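Local coordinates for glycosyl hydrolases family 2, sugar binding domain protein (Bacteroides uniformis str. 3978 T3 ii, PDB 6D1P), which is a gut bacterial beta-glucuronidase of glycosyl hydrolase family 2, probably hydrolysing O-glycosidic bonds of glucuronides, at residues 114-118 with 173-178; 86-92 with 166-172; 133-137 with 365-369; 384-388 with 406-410; 183-187 with 330-334. All coordinates share one frame; numbering follows the deposited sequence. Where two conformers were deposited one is given.

In the fold
From the N terminus, the chain first opens contact 2 on strand 89-96, then contact 1 at the start of strand 117-122, then contact 3 in the loop after strand 125-131. Residues 166-172 close contact 2 and 173-178 close contact 1, both within the sugar-binding domain; the segments of contacts 1, 2 and 3 alternate, so all three cross. Contact 5 opens at 183-187 and closes at 330-334, nested inside the long loop that contact 3 closes at 365-369; both tie the sugar-binding domain to the TIM barrel. Contact 4 follows in series inside the barrel, its centre about 8 Å from that of contact 3.

Contact 1 (114-118 with 173-178); sequences AGQKT and DTEMIP. With K (potassium ion), chain K; NA (sodium ion), chain D.
The carboxylate of Asp173 is used from two directions: Lys117 NZ meets OD2 on its anti lone pair at 2.8 Å, a salt bridge, while Glu175 N donates to OD1 from above the plane, 46° out of it. The flat amide of Gln116 works through its ends, with OE1 linked by a water to Ile177 O and NE2 donating to Tyr187 O and Tyr134 OH. Beside the salt bridge, Met176 reaches tip to tip toward Lys117, SD lying 3.5 Å from NZ, and its CE, turned by the bend at chi3 (70°), rests 3.5 Å from Gln116 CB. Strand 117-122 begins with a classic beta bulge, Gln116 and Lys117 sharing Asp169 as their partner on the next strand, and the Glu175 bond makes an Asx turn within the type I turn from Asp173 to Met176. With an alanine in place of Asp173, the Lys117 ammonium is likely to lose its mate and the turn its side-chain bond. The potassium ion is held by the backbone oxygens of Asp173, Met176 and Pro178 with one close water and a second, more distant one.

Contact 2 (86-92 with 166-172); sequences YQGPGWY and IRCDNSR
Gln87 OE1 is gripped by two donors. Arg172 NH1 donates to it at 3.0 Å, OE1 lying in the guanidinium plane and the N-H arriving on a lone pair in the carbonyl plane; the other is Gln40 NE2 of the second subunit. Glu47 of that subunit pairs with Arg172 NE, and Asp180 takes Gln87 NE2. Next along, the Asn170 amide clasps the other backbone, ND2 giving to Tyr86 O at 3.1 Å and OD1 accepting from Gly88 N at 2.8 Å, above its carbonyl plane. From Pro89 to Tyr92 the chain pairs with 166-169 as antiparallel strands in the sheet of the sugar-binding domain. On the face carrying Pro89 and Trp91, Arg167 runs extended: CB sits 3.5 Å from the centroid of the Trp91 six-membered ring, almost on its normal, and the guanidinium has Pro89 CB over one face. Asp41 takes both Arg167 NE and Trp91 NE1, and probably balances the charge of an arginine whose alkyl chain lies on the indole face.

Contact 3 (133-137 with 365-369); sequences GYDEW and HYQQS
Tyr134 and Tyr366 lie in an offset stack, ring centroids 4.3 Å apart and planes 22° from parallel. The overlap is uneven: Tyr366 CB stands over one face of the Tyr134 ring near its rim, 3.5 Å from CG, while Tyr134 CE1 lies over a face of Tyr366. Alongside, the extended Gln367 side chain passes the backbone of 134-135, its CG 3.2 Å from Tyr134 O, and ends with OE1 3.4 Å from Asp135 CB. With CG anti to the backbone N (chi1 174°), that chain is carried along the 133-137 loop. In the next shell the Tyr366 hydroxyl is tied to His331 ND1 and Glu332 N. Asp135 is held between Asn409 and His130, and Gln413 takes the end of Gln367. The contact thus fills the seam between sugar-binding domain and TIM barrel, joining the loops after strands 125-131 and 360-362, with Met406 and Met410 of helix 397-414 packed against it.

Contact 4 (384-388 with 406-410); sequences WEEIP and MLTNM
Met410, on helix 397-414, crosses to the end of strand 382-386, the first strand of a beta-alpha-beta unit of the TIM barrel that goes on to strand 420-432. Beyond CB, Met410 CG sits trans to the backbone N (chi1 -168°), which sends it past Glu385; CG lies 3.6 Å from Glu385 OE2, the two chains sliding by each other in opposite directions. SD comes next, 3.6 Å from Glu386 O. The bend at chi3 (59°) then turns CE back to Glu385 O at 3.7 Å, with Ile387 CG2 slightly farther off. This Ile387 methyl is the wedge of the contact: it presses on the helix backbone, 3.4 Å from Leu407 N, and also meets Leu407 CB and Met406 CB. Leu450 of helix 440-457 covers Ile387 and Leu407 from beyond the unit. The buried Glu385 carboxylate, lying against Met410, is hydrogen-bonded by His414 ND1 at OE2 and by Gln368 N at OE1. One turn earlier in the helix, Met406 meets the Pro388 ring at about a right angle, its CE 3.9 Å from Pro388 CG.

Contact 5 (183-187 with 330-334); sequences DFNLY and RHEDH. With NA (sodium ion), chain C.
Tyr187 OH donates to Asp333 OD1 over a very short 2.4 Å, a doubtful length. Asp333 OD1 lies at the edge of the phenol ring, in its plane, and ring and carboxylate are only 22° from coplanar. With its CG trans to the backbone N (chi1 175°), Asp333 places the carboxylate between the phenol and the sodium ion. OD1 has a second partner in Arg602, while OD2 and the backbone O of the same aspartate each bind the sodium ion at 3.0 Å; Asp580 O and a water complete the ligands. That water also accepts from His331 N. A phenylalanine in place of Tyr187 would probably leave OD1 with Arg602 but without its phenol partner, and the carboxylate less firmly set. Farther along, Phe184 packs obliquely on His331, with Phe184 CB 3.5 Å from His331 CE1. A water next to His331 NE2, 2.8 Å away, gives a weak bond to Asp183 O. Glu332, centre of an inverse gamma turn, brings its O to 3.6 Å from Tyr187 CE2. The loops between strands 162-169 and 194-199 and between strand 321-329 and helix 343-356 meet beside strand 581-582, whose Phe581 packs against both Phe184 and Asp333.

Contact 1 (114-118 with 173-178)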
# COMPACT_ATOMS: atom_id res chain seq x y z
N ALA A 114 -1.34 -15.20 14.69
CA ALA A 114 -0.87 -14.46 13.53
C ALA A 114 -1.98 -14.45 12.49
O ALA A 114 -2.65 -15.47 12.29
CB ALA A 114 0.40 -15.08 12.95
N GLY A 115 -2.16 -13.31 11.82
CA GLY A 115 -3.25 -13.15 10.87
C GLY A 115 -2.78 -12.93 9.44
O GLY A 115 -1.70 -12.37 9.20
N GLN A 116 -3.58 -13.41 8.49
CA GLN A 116 -4.66 -14.35 8.75
C GLN A 116 -4.18 -15.74 8.33
O GLN A 116 -4.37 -16.72 9.05
CB GLN A 116 -5.94 -13.95 8.00
CG GLN A 116 -6.53 -12.62 8.47
CD GLN A 116 -7.26 -12.78 9.77
OE1 GLN A 116 -7.90 -13.80 9.99
NE2 GLN A 116 -7.17 -11.77 10.65
N LYS A 117 -3.53 -15.82 7.17
CA LYS A 117 -2.84 -17.02 6.72
C LYS A 117 -1.35 -16.83 6.93
O LYS A 117 -0.82 -15.73 6.73
CB LYS A 117 -3.14 -17.32 5.25
CG LYS A 117 -4.62 -17.25 4.84
CD LYS A 117 -4.81 -17.87 3.44
CE LYS A 117 -6.27 -18.04 3.06
NZ LYS A 117 -6.91 -16.73 2.95
N THR A 118 -0.66 -17.91 7.31
CA THR A 118 0.75 -17.80 7.68
C THR A 118 1.53 -18.99 7.12
O THR A 118 1.03 -20.11 7.10
CB THR A 118 0.93 -17.72 9.21
OG1 THR A 118 0.18 -16.62 9.74
CG2 THR A 118 2.39 -17.54 9.58
N ASP A 173 -10.85 -12.84 1.78
CA ASP A 173 -11.12 -14.20 1.33
C ASP A 173 -12.49 -14.61 1.85
O ASP A 173 -12.64 -14.90 3.04
CB ASP A 173 -10.02 -15.13 1.82
CG ASP A 173 -10.20 -16.56 1.37
OD1 ASP A 173 -11.24 -16.89 0.76
OD2 ASP A 173 -9.29 -17.37 1.66
N THR A 174 -13.49 -14.68 0.96
CA THR A 174 -14.83 -14.97 1.47
C THR A 174 -14.98 -16.40 1.96
O THR A 174 -15.97 -16.70 2.63
CB THR A 174 -15.90 -14.67 0.42
OG1 THR A 174 -15.75 -15.53 -0.72
CG2 THR A 174 -15.79 -13.22 -0.04
N GLU A 175 -14.03 -17.28 1.67
CA GLU A 175 -14.05 -18.66 2.13
C GLU A 175 -13.27 -18.85 3.42
O GLU A 175 -12.96 -19.99 3.80
CB GLU A 175 -13.52 -19.59 1.04
CG GLU A 175 -14.41 -19.66 -0.20
CD GLU A 175 -15.78 -20.33 0.06
OE1 GLU A 175 -15.93 -21.13 1.02
OE2 GLU A 175 -16.72 -20.07 -0.73
N MET A 176 -12.92 -17.75 4.09
CA MET A 176 -12.22 -17.75 5.36
C MET A 176 -13.06 -16.98 6.38
O MET A 176 -13.59 -15.91 6.06
CB MET A 176 -10.83 -17.11 5.20
CG MET A 176 -9.93 -17.20 6.41
SD MET A 176 -8.36 -16.37 6.12
CE MET A 176 -8.86 -14.65 6.11
N ILE A 177 -13.20 -17.52 7.58
CA ILE A 177 -13.90 -16.79 8.64
C ILE A 177 -12.84 -16.00 9.39
O ILE A 177 -11.68 -16.45 9.45
CB ILE A 177 -14.69 -17.72 9.58
CG1 ILE A 177 -13.80 -18.81 10.18
CG2 ILE A 177 -15.88 -18.37 8.87
CD1 ILE A 177 -14.46 -19.50 11.38
N PRO A 178 -13.15 -14.81 9.95
CA PRO A 178 -14.46 -14.14 9.90
C PRO A 178 -14.71 -13.43 8.59
O PRO A 178 -13.80 -13.22 7.81
CB PRO A 178 -14.37 -13.11 11.02
CG PRO A 178 -12.92 -12.69 10.96
CD PRO A 178 -12.18 -14.00 10.71
K K K . -13.24 -13.52 5.31
NA NA D . -17.90 -15.01 -2.14
O HOH W 1 -9.21 -15.84 10.71
O HOH W 2 -11.30 -12.05 4.32
O HOH W 3 -18.48 -17.22 -3.95
O HOH W 4 -15.61 -12.23 3.62

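Contact 2 (86-92 with 166-172)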
# COMPACT_ATOMS: atom_id res chain seq x y z
N TYR A 86 -4.71 -2.04 4.87
CA TYR A 86 -4.01 -2.94 3.96
C TYR A 86 -4.47 -4.38 4.16
O TYR A 86 -4.51 -4.88 5.29
CB TYR A 86 -2.50 -2.81 4.16
CG TYR A 86 -1.72 -3.80 3.35
CD1 TYR A 86 -1.44 -3.56 2.00
CD2 TYR A 86 -1.28 -4.99 3.91
CE1 TYR A 86 -0.73 -4.48 1.24
CE2 TYR A 86 -0.58 -5.91 3.16
CZ TYR A 86 -0.30 -5.64 1.82
OH TYR A 86 0.40 -6.57 1.08
N GLN A 87 -4.83 -5.06 3.06
CA GLN A 87 -5.28 -6.45 3.11
C GLN A 87 -4.52 -7.23 2.04
O GLN A 87 -4.88 -7.20 0.86
CB GLN A 87 -6.80 -6.57 2.91
CG GLN A 87 -7.60 -5.97 4.02
CD GLN A 87 -9.10 -6.10 3.80
OE1 GLN A 87 -9.68 -5.45 2.93
NE2 GLN A 87 -9.71 -6.95 4.58
N GLY A 88 -3.49 -7.94 2.47
CA GLY A 88 -2.58 -8.57 1.55
C GLY A 88 -1.41 -9.25 2.23
O GLY A 88 -1.40 -9.45 3.45
N PRO A 89 -0.41 -9.63 1.45
CA PRO A 89 0.73 -10.37 2.00
C PRO A 89 1.85 -9.46 2.50
O PRO A 89 1.97 -8.29 2.13
CB PRO A 89 1.18 -11.21 0.80
CG PRO A 89 0.91 -10.26 -0.39
CD PRO A 89 -0.40 -9.58 -0.03
N GLY A 90 2.68 -10.04 3.36
CA GLY A 90 3.88 -9.38 3.86
C GLY A 90 4.79 -10.45 4.43
O GLY A 90 4.35 -11.57 4.70
N TRP A 91 6.06 -10.09 4.61
CA TRP A 91 7.08 -11.07 4.97
C TRP A 91 7.90 -10.62 6.17
O TRP A 91 8.24 -9.44 6.29
CB TRP A 91 8.05 -11.31 3.80
CG TRP A 91 7.59 -12.25 2.70
CD1 TRP A 91 6.92 -11.91 1.55
CD2 TRP A 91 7.81 -13.66 2.63
NE1 TRP A 91 6.71 -13.03 0.78
CE2 TRP A 91 7.24 -14.11 1.42
CE3 TRP A 91 8.43 -14.59 3.48
CZ2 TRP A 91 7.27 -15.45 1.04
CZ3 TRP A 91 8.46 -15.92 3.10
CH2 TRP A 91 7.89 -16.33 1.89
N TYR A 92 8.27 -11.57 7.02
CA TYR A 92 9.22 -11.34 8.10
C TYR A 92 10.44 -12.25 7.92
O TYR A 92 10.32 -13.35 7.39
CB TYR A 92 8.61 -11.61 9.47
CG TYR A 92 7.41 -10.79 9.82
CD1 TYR A 92 6.13 -11.18 9.42
CD2 TYR A 92 7.53 -9.68 10.63
CE1 TYR A 92 5.01 -10.44 9.79
CE2 TYR A 92 6.43 -8.95 11.01
CZ TYR A 92 5.17 -9.33 10.58
OH TYR A 92 4.08 -8.57 10.96
N ILE A 166 8.89 -15.78 7.53
CA ILE A 166 7.48 -16.04 7.78
C ILE A 166 6.66 -15.12 6.90
O ILE A 166 6.82 -13.90 6.96
CB ILE A 166 7.11 -15.84 9.24
CG1 ILE A 166 8.00 -16.71 10.12
CG2 ILE A 166 5.65 -16.21 9.44
CD1 ILE A 166 7.92 -16.39 11.56
N ARG A 167 5.78 -15.71 6.09
CA ARG A 167 4.87 -14.96 5.23
C ARG A 167 3.51 -14.92 5.90
O ARG A 167 2.94 -15.97 6.22
CB ARG A 167 4.78 -15.61 3.85
CG ARG A 167 3.88 -14.90 2.83
CD ARG A 167 3.77 -15.73 1.53
NE ARG A 167 3.08 -15.05 0.43
CZ ARG A 167 1.76 -15.03 0.28
NH1 ARG A 167 0.96 -15.62 1.17
NH2 ARG A 167 1.22 -14.40 -0.75
N CYS A 168 2.99 -13.72 6.16
CA CYS A 168 1.64 -13.53 6.67
C CYS A 168 0.78 -12.84 5.63
O CYS A 168 1.26 -12.00 4.87
CB CYS A 168 1.62 -12.70 7.96
SG CYS A 168 2.26 -13.57 9.37
N ASP A 169 -0.49 -13.21 5.58
CA ASP A 169 -1.39 -12.65 4.59
C ASP A 169 -2.76 -12.42 5.22
O ASP A 169 -3.30 -13.31 5.88
CB ASP A 169 -1.49 -13.57 3.36
CG ASP A 169 -2.53 -13.10 2.38
OD1 ASP A 169 -2.17 -12.38 1.43
OD2 ASP A 169 -3.73 -13.43 2.56
N ASN A 170 -3.30 -11.21 5.02
CA ASN A 170 -4.67 -10.88 5.39
C ASN A 170 -5.42 -10.33 4.17
O ASN A 170 -6.18 -9.37 4.26
CB ASN A 170 -4.72 -9.90 6.57
CG ASN A 170 -4.27 -8.47 6.19
OD1 ASN A 170 -3.51 -8.28 5.22
ND2 ASN A 170 -4.75 -7.49 6.93
N SER A 171 -5.20 -10.95 3.01
CA SER A 171 -6.04 -10.67 1.85
C SER A 171 -7.50 -11.03 2.16
O SER A 171 -7.79 -11.93 2.95
CB SER A 171 -5.57 -11.44 0.62
OG SER A 171 -4.22 -11.15 0.32
N ARG A 172 -8.41 -10.31 1.52
CA ARG A 172 -9.82 -10.64 1.61
C ARG A 172 -10.09 -12.02 1.04
O ARG A 172 -9.65 -12.35 -0.06
CB ARG A 172 -10.64 -9.60 0.85
CG ARG A 172 -10.49 -8.24 1.40
CD ARG A 172 -11.25 -7.24 0.59
NE ARG A 172 -12.69 -7.31 0.82
CZ ARG A 172 -13.33 -6.65 1.79
NH1 ARG A 172 -12.65 -5.90 2.65
NH2 ARG A 172 -14.64 -6.75 1.90
O HOH W 5 -7.18 -8.23 -0.15
O HOH W 6 -7.95 -8.69 6.33

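Contact 3 (133-137 with 365-369)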
# COMPACT_ATOMS: atom_id res chain seq x y z
N GLY A 133 -6.55 -16.47 12.19
CA GLY A 133 -5.75 -15.45 12.82
C GLY A 133 -5.82 -15.39 14.32
O GLY A 133 -5.30 -14.43 14.90
N TYR A 134 -6.44 -16.35 14.98
CA TYR A 134 -6.72 -16.14 16.40
C TYR A 134 -6.46 -17.34 17.29
O TYR A 134 -6.57 -17.18 18.51
CB TYR A 134 -8.18 -15.68 16.57
CG TYR A 134 -8.48 -14.54 15.66
CD1 TYR A 134 -8.13 -13.24 16.03
CD2 TYR A 134 -9.03 -14.75 14.39
CE1 TYR A 134 -8.35 -12.17 15.16
CE2 TYR A 134 -9.25 -13.69 13.53
CZ TYR A 134 -8.90 -12.40 13.92
OH TYR A 134 -9.12 -11.33 13.08
N ASP A 135 -6.14 -18.51 16.76
CA ASP A 135 -5.81 -19.67 17.56
C ASP A 135 -4.30 -19.89 17.55
O ASP A 135 -3.57 -19.34 16.72
CB ASP A 135 -6.54 -20.91 17.05
CG ASP A 135 -6.33 -21.15 15.55
OD1 ASP A 135 -5.99 -20.18 14.82
OD2 ASP A 135 -6.51 -22.30 15.09
N GLU A 136 -3.83 -20.71 18.49
CA GLU A 136 -2.41 -20.99 18.62
C GLU A 136 -2.05 -22.22 17.81
O GLU A 136 -2.85 -23.14 17.64
CB GLU A 136 -2.01 -21.23 20.07
CG GLU A 136 -2.48 -20.16 21.01
CD GLU A 136 -1.97 -20.38 22.41
OE1 GLU A 136 -1.82 -21.55 22.81
OE2 GLU A 136 -1.69 -19.38 23.09
N TRP A 137 -0.81 -22.24 17.34
CA TRP A 137 -0.32 -23.32 16.49
C TRP A 137 1.20 -23.27 16.54
O TRP A 137 1.78 -22.29 17.02
CB TRP A 137 -0.87 -23.19 15.06
CG TRP A 137 -0.57 -21.82 14.45
CD1 TRP A 137 -1.20 -20.64 14.72
CD2 TRP A 137 0.43 -21.53 13.46
NE1 TRP A 137 -0.65 -19.63 13.98
CE2 TRP A 137 0.36 -20.15 13.20
CE3 TRP A 137 1.38 -22.30 12.79
CZ2 TRP A 137 1.21 -19.52 12.29
CZ3 TRP A 137 2.22 -21.67 11.88
CH2 TRP A 137 2.14 -20.29 11.65
N HIS A 365 -14.97 -11.31 18.90
CA HIS A 365 -15.56 -12.33 18.07
C HIS A 365 -14.55 -13.41 17.68
O HIS A 365 -14.65 -14.01 16.61
CB HIS A 365 -16.18 -11.70 16.82
CG HIS A 365 -17.24 -10.69 17.13
ND1 HIS A 365 -18.28 -10.94 18.00
CD2 HIS A 365 -17.40 -9.41 16.70
CE1 HIS A 365 -19.06 -9.87 18.07
NE2 HIS A 365 -18.54 -8.93 17.30
N TYR A 366 -13.59 -13.68 18.56
CA TYR A 366 -12.55 -14.65 18.23
C TYR A 366 -11.82 -15.03 19.51
O TYR A 366 -11.87 -14.30 20.51
CB TYR A 366 -11.58 -14.08 17.18
CG TYR A 366 -11.30 -12.62 17.42
CD1 TYR A 366 -10.38 -12.22 18.39
CD2 TYR A 366 -11.99 -11.63 16.72
CE1 TYR A 366 -10.13 -10.86 18.63
CE2 TYR A 366 -11.75 -10.27 16.95
CZ TYR A 366 -10.83 -9.90 17.91
OH TYR A 366 -10.60 -8.57 18.16
N GLN A 367 -11.17 -16.19 19.47
CA GLN A 367 -10.18 -16.53 20.49
C GLN A 367 -9.15 -15.41 20.64
O GLN A 367 -8.61 -14.91 19.65
CB GLN A 367 -9.49 -17.84 20.10
CG GLN A 367 -8.34 -18.23 21.01
CD GLN A 367 -7.78 -19.61 20.68
OE1 GLN A 367 -8.35 -20.37 19.88
NE2 GLN A 367 -6.64 -19.94 21.30
N GLN A 368 -8.87 -15.03 21.88
CA GLN A 368 -7.92 -13.96 22.15
C GLN A 368 -6.69 -14.53 22.84
O GLN A 368 -6.67 -15.70 23.24
CB GLN A 368 -8.57 -12.84 22.96
CG GLN A 368 -9.70 -12.18 22.19
CD GLN A 368 -10.09 -10.81 22.68
OE1 GLN A 368 -9.62 -10.32 23.71
NE2 GLN A 368 -10.97 -10.16 21.92
N SER A 369 -5.64 -13.70 22.94
CA SER A 369 -4.37 -14.09 23.54
C SER A 369 -4.54 -14.80 24.88
O SER A 369 -5.31 -14.38 25.73
CB SER A 369 -3.50 -12.84 23.76
OG SER A 369 -2.42 -13.12 24.63

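Contact 4 (384-388 with 406-410)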
# COMPACT_ATOMS: atom_id res chain seq x y z
N TRP A 384 -16.79 -15.32 28.17
CA TRP A 384 -17.45 -15.87 26.99
C TRP A 384 -16.46 -15.69 25.84
O TRP A 384 -16.08 -14.57 25.52
CB TRP A 384 -18.78 -15.13 26.74
CG TRP A 384 -19.50 -15.26 25.36
CD1 TRP A 384 -18.95 -15.62 24.16
CD2 TRP A 384 -20.90 -14.98 25.08
NE1 TRP A 384 -19.91 -15.60 23.16
CE2 TRP A 384 -21.10 -15.20 23.70
CE3 TRP A 384 -21.98 -14.56 25.86
CZ2 TRP A 384 -22.36 -15.02 23.08
CZ3 TRP A 384 -23.21 -14.36 25.26
CH2 TRP A 384 -23.39 -14.60 23.88
N GLU A 385 -16.02 -16.80 25.25
CA GLU A 385 -15.12 -16.74 24.11
C GLU A 385 -15.74 -17.53 22.97
O GLU A 385 -16.24 -18.64 23.19
CB GLU A 385 -13.74 -17.31 24.49
CG GLU A 385 -12.58 -16.75 23.67
CD GLU A 385 -11.24 -17.41 24.01
OE1 GLU A 385 -10.18 -16.80 23.73
OE2 GLU A 385 -11.24 -18.55 24.55
N GLU A 386 -15.73 -16.96 21.76
CA GLU A 386 -16.41 -17.54 20.60
C GLU A 386 -15.45 -17.66 19.42
O GLU A 386 -14.41 -16.99 19.37
CB GLU A 386 -17.61 -16.70 20.15
CG GLU A 386 -17.27 -15.33 19.56
CD GLU A 386 -18.46 -14.39 19.54
OE1 GLU A 386 -19.28 -14.43 20.50
OE2 GLU A 386 -18.56 -13.58 18.59
N ILE A 387 -15.83 -18.50 18.46
CA ILE A 387 -15.11 -18.61 17.18
C ILE A 387 -15.55 -17.51 16.22
O ILE A 387 -16.68 -17.00 16.33
CB ILE A 387 -15.31 -19.98 16.52
CG1 ILE A 387 -16.81 -20.32 16.39
CG2 ILE A 387 -14.50 -21.03 17.24
CD1 ILE A 387 -17.07 -21.37 15.30
N PRO A 388 -14.71 -17.14 15.25
CA PRO A 388 -15.04 -15.99 14.39
C PRO A 388 -15.96 -16.34 13.22
O PRO A 388 -15.78 -15.81 12.12
CB PRO A 388 -13.67 -15.48 13.92
CG PRO A 388 -12.74 -16.62 14.08
CD PRO A 388 -13.33 -17.62 15.01
N MET A 406 -11.16 -24.22 14.37
CA MET A 406 -10.94 -23.17 15.36
C MET A 406 -11.75 -23.43 16.63
O MET A 406 -11.27 -23.18 17.74
CB MET A 406 -11.23 -21.80 14.75
CG MET A 406 -10.23 -21.43 13.66
SD MET A 406 -10.36 -19.74 13.01
CE MET A 406 -9.53 -18.78 14.28
N LEU A 407 -12.97 -23.96 16.49
CA LEU A 407 -13.72 -24.34 17.69
C LEU A 407 -12.94 -25.37 18.49
O LEU A 407 -12.77 -25.22 19.71
CB LEU A 407 -15.09 -24.89 17.31
CG LEU A 407 -15.93 -25.32 18.51
CD1 LEU A 407 -16.13 -24.16 19.46
CD2 LEU A 407 -17.26 -25.86 18.03
N THR A 408 -12.40 -26.38 17.81
CA THR A 408 -11.60 -27.41 18.46
C THR A 408 -10.38 -26.81 19.14
O THR A 408 -10.10 -27.11 20.31
CB THR A 408 -11.19 -28.45 17.42
OG1 THR A 408 -12.37 -29.07 16.89
CG2 THR A 408 -10.29 -29.51 18.03
N ASN A 409 -9.66 -25.93 18.44
CA ASN A 409 -8.46 -25.33 19.01
C ASN A 409 -8.80 -24.43 20.19
O ASN A 409 -8.12 -24.46 21.22
CB ASN A 409 -7.70 -24.53 17.94
CG ASN A 409 -6.95 -25.41 16.96
OD1 ASN A 409 -6.68 -26.57 17.24
ND2 ASN A 409 -6.58 -24.85 15.82
N MET A 410 -9.85 -23.63 20.07
CA MET A 410 -10.22 -22.72 21.15
C MET A 410 -10.54 -23.48 22.43
O MET A 410 -10.07 -23.12 23.51
CB MET A 410 -11.41 -21.87 20.73
CG MET A 410 -11.67 -20.72 21.65
SD MET A 410 -13.19 -19.88 21.22
CE MET A 410 -14.35 -21.22 21.39

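Contact 5 (183-187 with 330-334)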
# COMPACT_ATOMS: atom_id res chain seq x y z
N ASP A 183 -17.63 -5.92 11.80
CA ASP A 183 -17.37 -4.57 12.30
C ASP A 183 -16.04 -4.48 13.07
O ASP A 183 -15.94 -3.84 14.13
CB ASP A 183 -18.56 -4.13 13.14
CG ASP A 183 -18.52 -2.66 13.52
OD1 ASP A 183 -18.15 -1.81 12.69
OD2 ASP A 183 -18.90 -2.36 14.69
N PHE A 184 -15.00 -5.13 12.56
CA PHE A 184 -13.64 -4.99 13.09
C PHE A 184 -12.68 -5.32 11.96
O PHE A 184 -13.07 -5.86 10.92
CB PHE A 184 -13.42 -5.89 14.32
CG PHE A 184 -13.59 -7.37 14.05
CD1 PHE A 184 -14.85 -7.97 14.11
CD2 PHE A 184 -12.50 -8.17 13.77
CE1 PHE A 184 -15.02 -9.34 13.89
CE2 PHE A 184 -12.65 -9.54 13.53
CZ PHE A 184 -13.93 -10.13 13.59
N ASN A 185 -11.41 -4.95 12.14
CA ASN A 185 -10.40 -5.24 11.11
C ASN A 185 -9.97 -6.70 11.23
O ASN A 185 -9.83 -7.22 12.34
CB ASN A 185 -9.16 -4.36 11.24
CG ASN A 185 -9.47 -2.88 11.09
OD1 ASN A 185 -9.42 -2.12 12.07
ND2 ASN A 185 -9.76 -2.45 9.86
N LEU A 186 -9.79 -7.35 10.07
CA LEU A 186 -9.09 -8.64 9.98
C LEU A 186 -7.61 -8.29 9.86
O LEU A 186 -7.06 -8.17 8.76
CB LEU A 186 -9.57 -9.47 8.80
CG LEU A 186 -10.84 -10.34 8.91
CD1 LEU A 186 -12.05 -9.57 9.42
CD2 LEU A 186 -11.17 -11.02 7.57
N TYR A 187 -6.97 -8.15 11.01
CA TYR A 187 -5.61 -7.66 11.10
C TYR A 187 -4.61 -8.64 10.49
O TYR A 187 -4.82 -9.85 10.48
CB TYR A 187 -5.26 -7.40 12.56
CG TYR A 187 -5.75 -6.08 13.10
CD1 TYR A 187 -5.46 -4.90 12.43
CD2 TYR A 187 -6.51 -6.01 14.27
CE1 TYR A 187 -5.89 -3.67 12.91
CE2 TYR A 187 -6.95 -4.77 14.77
CZ TYR A 187 -6.64 -3.61 14.07
OH TYR A 187 -7.05 -2.37 14.53
N ARG A 330 -13.99 -6.63 24.83
CA ARG A 330 -12.77 -5.98 24.35
C ARG A 330 -12.40 -6.59 23.01
O ARG A 330 -12.67 -7.77 22.76
CB ARG A 330 -11.60 -6.13 25.34
CG ARG A 330 -11.01 -7.53 25.36
CD ARG A 330 -9.82 -7.68 26.31
NE ARG A 330 -8.68 -6.83 25.95
CZ ARG A 330 -7.77 -7.13 25.03
NH1 ARG A 330 -7.85 -8.27 24.36
NH2 ARG A 330 -6.77 -6.30 24.78
N HIS A 331 -11.81 -5.78 22.14
CA HIS A 331 -11.23 -6.25 20.89
C HIS A 331 -9.73 -6.33 21.06
O HIS A 331 -9.15 -5.71 21.95
CB HIS A 331 -11.58 -5.31 19.73
CG HIS A 331 -12.73 -5.77 18.89
ND1 HIS A 331 -12.74 -6.97 18.21
CD2 HIS A 331 -13.91 -5.17 18.60
CE1 HIS A 331 -13.88 -7.11 17.56
NE2 HIS A 331 -14.61 -6.03 17.77
N GLU A 332 -9.08 -7.12 20.20
CA GLU A 332 -7.61 -7.12 20.19
C GLU A 332 -7.16 -6.01 19.25
O GLU A 332 -6.84 -6.22 18.08
CB GLU A 332 -7.07 -8.50 19.84
CG GLU A 332 -7.06 -9.41 21.09
CD GLU A 332 -6.30 -10.71 20.89
OE1 GLU A 332 -5.98 -11.05 19.72
OE2 GLU A 332 -6.02 -11.38 21.91
N ASP A 333 -7.15 -4.80 19.81
CA ASP A 333 -7.04 -3.54 19.09
C ASP A 333 -6.60 -2.49 20.11
O ASP A 333 -7.12 -2.46 21.24
CB ASP A 333 -8.39 -3.16 18.46
CG ASP A 333 -8.38 -1.79 17.79
OD1 ASP A 333 -8.18 -1.71 16.57
OD2 ASP A 333 -8.60 -0.77 18.48
N HIS A 334 -5.65 -1.64 19.72
CA HIS A 334 -5.22 -0.56 20.59
C HIS A 334 -4.51 0.50 19.74
O HIS A 334 -3.96 0.20 18.68
CB HIS A 334 -4.28 -1.04 21.70
CG HIS A 334 -4.11 -0.04 22.80
ND1 HIS A 334 -4.85 -0.07 23.96
CD2 HIS A 334 -3.31 1.06 22.89
CE1 HIS A 334 -4.50 0.94 24.73
NE2 HIS A 334 -3.57 1.64 24.10
NA NA C . -9.51 -0.73 21.33
O HOH W 7 -16.73 -5.65 15.98
O HOH W 8 -10.91 -2.92 22.40